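Local coordinates for protein SPI-1 type 3 secretion system pilotin (Salmonella typhimurium, PDB 6XFJ) that serves as the outer-membrane lipoprotein pilot that the secretin InvG needs for correct localization during assembly of the type III secretion injectisome, at residues B[35-40]-B[74-79]. Sequence-based numbering, arbitrary orientation.
Sequences QEHPQY and AAHERL
A chi1 of 168° swings the His76 imidazole away from its own backbone N and out from helix 68-80 to meet His37 and Tyr40, both of which have CG beside the backbone N and anti to the carbonyl carbon. These two rings come from the turn between helix 25-36 and the short helix 39-42. The Tyr40 hydroxyl meets the imidazole at its edge, in the ring plane, where Tyr40 OH and His76 ND1 form a 2.7 Å hydrogen bond in which either may be the donor. The tyrosine and His76 rings stand nearly perpendicular, rim to rim. His37 instead presents its edge to one face of His76 in a T-shaped pair, with centroids 4.5 Å apart and planes at 65°; its CD2 lies 3.5 Å from His76 NE2, offset toward the rim. His37 ND1 is hydrogen-bonded to the Phe33 carbonyl oxygen, one turn earlier, and the ring also stacks on Phe33, which probably restrains its rotation. One helical turn after His76, Leu79 brings CD1 to 3.8 Å from Tyr40 OH, adding an apolar neighbour to the hydroxyl. Tyr40 is buried, with Phe33 and Phe34 of helix 25-36 and Leu50 of helix 44-59 also against it. Through the contacts of His37 and Tyr40 with His76, this aromatic cluster ties the turn to the C-terminal helix within the helical pilotin domain. The short bond and the His37 edge together restrain the imidazole, with ND1 held toward the buried phenol, and the bond can persist whichever partner donates.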
ATOM      1  N   GLN B  35      14.533  -8.335  -0.419  1.00 14.62           N
ATOM      2  CA  GLN B  35      15.046  -9.709  -0.672  1.00 17.32           C
ATOM      3  C   GLN B  35      15.392  -9.859  -2.156  1.00 15.28           C
ATOM      4  O   GLN B  35      16.362 -10.582  -2.463  1.00 17.58           O
ATOM      5  CB  GLN B  35      14.053 -10.770  -0.196  1.00 18.44           C
ATOM      6  CG  GLN B  35      13.930 -10.771   1.320  1.00 19.96           C
ATOM      7  CD  GLN B  35      12.835 -11.690   1.816  1.00 22.61           C
ATOM      8  OE1 GLN B  35      11.850 -11.934   1.120  1.00 28.32           O
ATOM      9  NE2 GLN B  35      12.986 -12.201   3.035  1.00 26.18           N
ATOM     10  N   GLU B  36      14.625  -9.220  -3.045  1.00 15.34           N
ATOM     11  CA  GLU B  36      14.794  -9.282  -4.530  1.00 15.64           C
ATOM     12  C   GLU B  36      15.947  -8.345  -4.965  1.00 14.61           C
ATOM     13  O   GLU B  36      16.351  -8.430  -6.122  1.00 16.94           O
ATOM     14  CB  GLU B  36      13.500  -8.860  -5.254  1.00 16.53           C
ATOM     15  CG  GLU B  36      12.376  -9.870  -5.253  1.00 18.37           C
ATOM     16  CD  GLU B  36      11.069  -9.310  -5.802  1.00 19.91           C
ATOM     17  OE1 GLU B  36      11.046  -8.082  -6.111  1.00 25.65           O
ATOM     18  OE2 GLU B  36      10.081 -10.099  -5.950  1.00 24.89           O
ATOM     19  N   HIS B  37      16.347  -7.387  -4.111  1.00 13.34           N
ATOM     20  CA  HIS B  37      17.339  -6.342  -4.485  1.00 14.44           C
ATOM     21  C   HIS B  37      18.386  -6.209  -3.389  1.00 14.50           C
ATOM     22  O   HIS B  37      18.542  -5.112  -2.835  1.00 14.63           O
ATOM     23  CB  HIS B  37      16.621  -5.017  -4.768  1.00 14.38           C
ATOM     24  CG  HIS B  37      15.604  -5.096  -5.848  1.00 13.42           C
ATOM     25  ND1 HIS B  37      14.283  -5.514  -5.607  1.00 14.19           N
ATOM     26  CD2 HIS B  37      15.675  -4.774  -7.164  1.00 15.87           C
ATOM     27  CE1 HIS B  37      13.608  -5.485  -6.757  1.00 15.19           C
ATOM     28  NE2 HIS B  37      14.438  -5.041  -7.725  1.00 16.13           N
ATOM     29  N   PRO B  38      19.230  -7.236  -3.170  1.00 17.67           N
ATOM     30  CA  PRO B  38      20.171  -7.249  -2.054  1.00 19.89           C
ATOM     31  C   PRO B  38      21.326  -6.255  -2.190  1.00 18.21           C
ATOM     32  O   PRO B  38      22.034  -6.037  -1.213  1.00 19.69           O
ATOM     33  CB  PRO B  38      20.709  -8.684  -2.077  1.00 22.96           C
ATOM     34  CG  PRO B  38      20.500  -9.143  -3.505  1.00 22.17           C
ATOM     35  CD  PRO B  38      19.199  -8.485  -3.918  1.00 17.49           C
ATOM     36  N   GLN B  39      21.525  -5.675  -3.368  1.00 17.93           N
ATOM     37  CA  GLN B  39      22.508  -4.552  -3.518  1.00 18.99           C
ATOM     38  C   GLN B  39      22.264  -3.443  -2.484  1.00 16.14           C
ATOM     39  O   GLN B  39      23.215  -2.798  -2.009  1.00 17.97           O
ATOM     40  CB  GLN B  39      22.502  -3.987  -4.940  1.00 20.58           C
ATOM     41  CG  GLN B  39      23.516  -2.885  -5.180  1.00 25.59           C
ATOM     42  CD  GLN B  39      24.955  -3.230  -4.838  1.00 31.33           C
ATOM     43  OE1 GLN B  39      25.414  -4.387  -4.949  1.00 35.03           O
ATOM     44  NE2 GLN B  39      25.683  -2.191  -4.430  1.00 30.66           N
ATOM     45  N   TYR B  40      21.019  -3.189  -2.140  1.00 15.46           N
ATOM     46  CA  TYR B  40      20.673  -2.132  -1.168  1.00 13.42           C
ATOM     47  C   TYR B  40      21.108  -2.469   0.258  1.00 14.56           C
ATOM     48  O   TYR B  40      21.166  -1.542   1.077  1.00 17.65           O
ATOM     49  CB  TYR B  40      19.202  -1.760  -1.291  1.00 12.59           C
ATOM     50  CG  TYR B  40      18.930  -1.200  -2.655  1.00 12.65           C
ATOM     51  CD1 TYR B  40      19.483   0.020  -3.019  1.00 12.32           C
ATOM     52  CD2 TYR B  40      18.101  -1.833  -3.560  1.00 13.18           C
ATOM     53  CE1 TYR B  40      19.257   0.542  -4.277  1.00 13.01           C
ATOM     54  CE2 TYR B  40      17.835  -1.291  -4.810  1.00 12.38           C
ATOM     55  CZ  TYR B  40      18.442  -0.108  -5.188  1.00 12.34           C
ATOM     56  OH  TYR B  40      18.199   0.413  -6.440  1.00 14.24           O
ATOM     57  N   ALA B  74       9.563   1.482  -8.500  1.00  8.74           N
ATOM     58  CA  ALA B  74       9.692   2.730  -9.293  1.00  8.93           C
ATOM     59  C   ALA B  74      10.957   3.515  -8.917  1.00  9.16           C
ATOM     60  O   ALA B  74      11.659   3.972  -9.824  1.00 11.17           O
ATOM     61  CB  ALA B  74       8.472   3.583  -9.154  1.00 11.02           C
ATOM     62  N   ALA B  75      11.249   3.610  -7.638  1.00  8.16           N
ATOM     63  CA  ALA B  75      12.454   4.327  -7.169  1.00 10.11           C
ATOM     64  C   ALA B  75      13.712   3.635  -7.704  1.00  9.86           C
ATOM     65  O   ALA B  75      14.592   4.317  -8.248  1.00 10.55           O
ATOM     66  CB  ALA B  75      12.425   4.397  -5.675  1.00  9.48           C
ATOM     67  N   HIS B  76      13.703   2.304  -7.648  1.00 10.13           N
ATOM     68  CA  HIS B  76      14.837   1.522  -8.144  1.00  9.26           C
ATOM     69  C   HIS B  76      14.998   1.788  -9.635  1.00  9.22           C
ATOM     70  O   HIS B  76      16.131   1.947 -10.106  1.00 10.09           O
ATOM     71  CB  HIS B  76      14.557   0.075  -7.822  1.00  9.31           C
ATOM     72  CG  HIS B  76      15.450  -0.884  -8.491  1.00 11.38           C
ATOM     73  ND1 HIS B  76      16.763  -1.042  -8.144  1.00 12.40           N
ATOM     74  CD2 HIS B  76      15.170  -1.803  -9.457  1.00 12.91           C
ATOM     75  CE1 HIS B  76      17.287  -2.020  -8.885  1.00 14.58           C
ATOM     76  NE2 HIS B  76      16.333  -2.475  -9.724  1.00 14.38           N
ATOM     77  N   GLU B  77      13.926   1.705 -10.380  1.00  8.29           N
ATOM     78  CA  GLU B  77      13.992   1.883 -11.845  1.00  9.56           C
ATOM     79  C   GLU B  77      14.424   3.284 -12.214  1.00 10.18           C
ATOM     80  O   GLU B  77      15.144   3.457 -13.185  1.00 10.82           O
ATOM     81  CB  GLU B  77      12.641   1.530 -12.470  1.00 10.12           C
ATOM     82  CG  GLU B  77      12.312   0.053 -12.421  1.00 10.12           C
ATOM     83  CD  GLU B  77      11.020  -0.399 -13.080  1.00 11.67           C
ATOM     84  OE1 GLU B  77      10.605   0.222 -13.983  1.00 13.12           O
ATOM     85  OE2 GLU B  77      10.522  -1.457 -12.711  1.00 13.53           O
ATOM     86  N   ARG B  78      13.987   4.273 -11.440  1.00 10.26           N
ATOM     87  CA  ARG B  78      14.433   5.642 -11.715  1.00 12.51           C
ATOM     88  C   ARG B  78      15.971   5.722 -11.502  1.00 11.36           C
ATOM     89  O   ARG B  78      16.666   6.409 -12.292  1.00 14.07           O
ATOM     90  CB  ARG B  78      13.711   6.683 -10.856  1.00 13.72           C
ATOM     91  CG  ARG B  78      12.244   6.841 -11.217  1.00 15.64           C
ATOM     92  CD  ARG B  78      11.546   7.851 -10.320  1.00 22.26           C
ATOM     93  NE  ARG B  78      10.137   7.974 -10.649  1.00 28.77           N
ATOM     94  CZ  ARG B  78       9.336   8.938 -10.213  1.00 26.59           C
ATOM     95  NH1 ARG B  78       9.817   9.880  -9.418  1.00 31.48           N
ATOM     96  NH2 ARG B  78       8.057   8.920 -10.546  1.00 34.91           N
ATOM     97  N   LEU B  79      16.505   5.081 -10.464  1.00 13.08           N
ATOM     98  CA  LEU B  79      17.965   5.024 -10.253  1.00 12.60           C
ATOM     99  C   LEU B  79      18.619   4.360 -11.459  1.00 13.50           C
ATOM    100  O   LEU B  79      19.671   4.839 -11.874  1.00 16.68           O
ATOM    101  CB  LEU B  79      18.310   4.232  -8.999  1.00 16.55           C
ATOM    102  CG  LEU B  79      18.065   4.958  -7.689  1.00 18.66           C
ATOM    103  CD1 LEU B  79      18.624   4.154  -6.524  1.00 19.80           C
ATOM    104  CD2 LEU B  79      18.713   6.332  -7.726  1.00 22.24           C
TER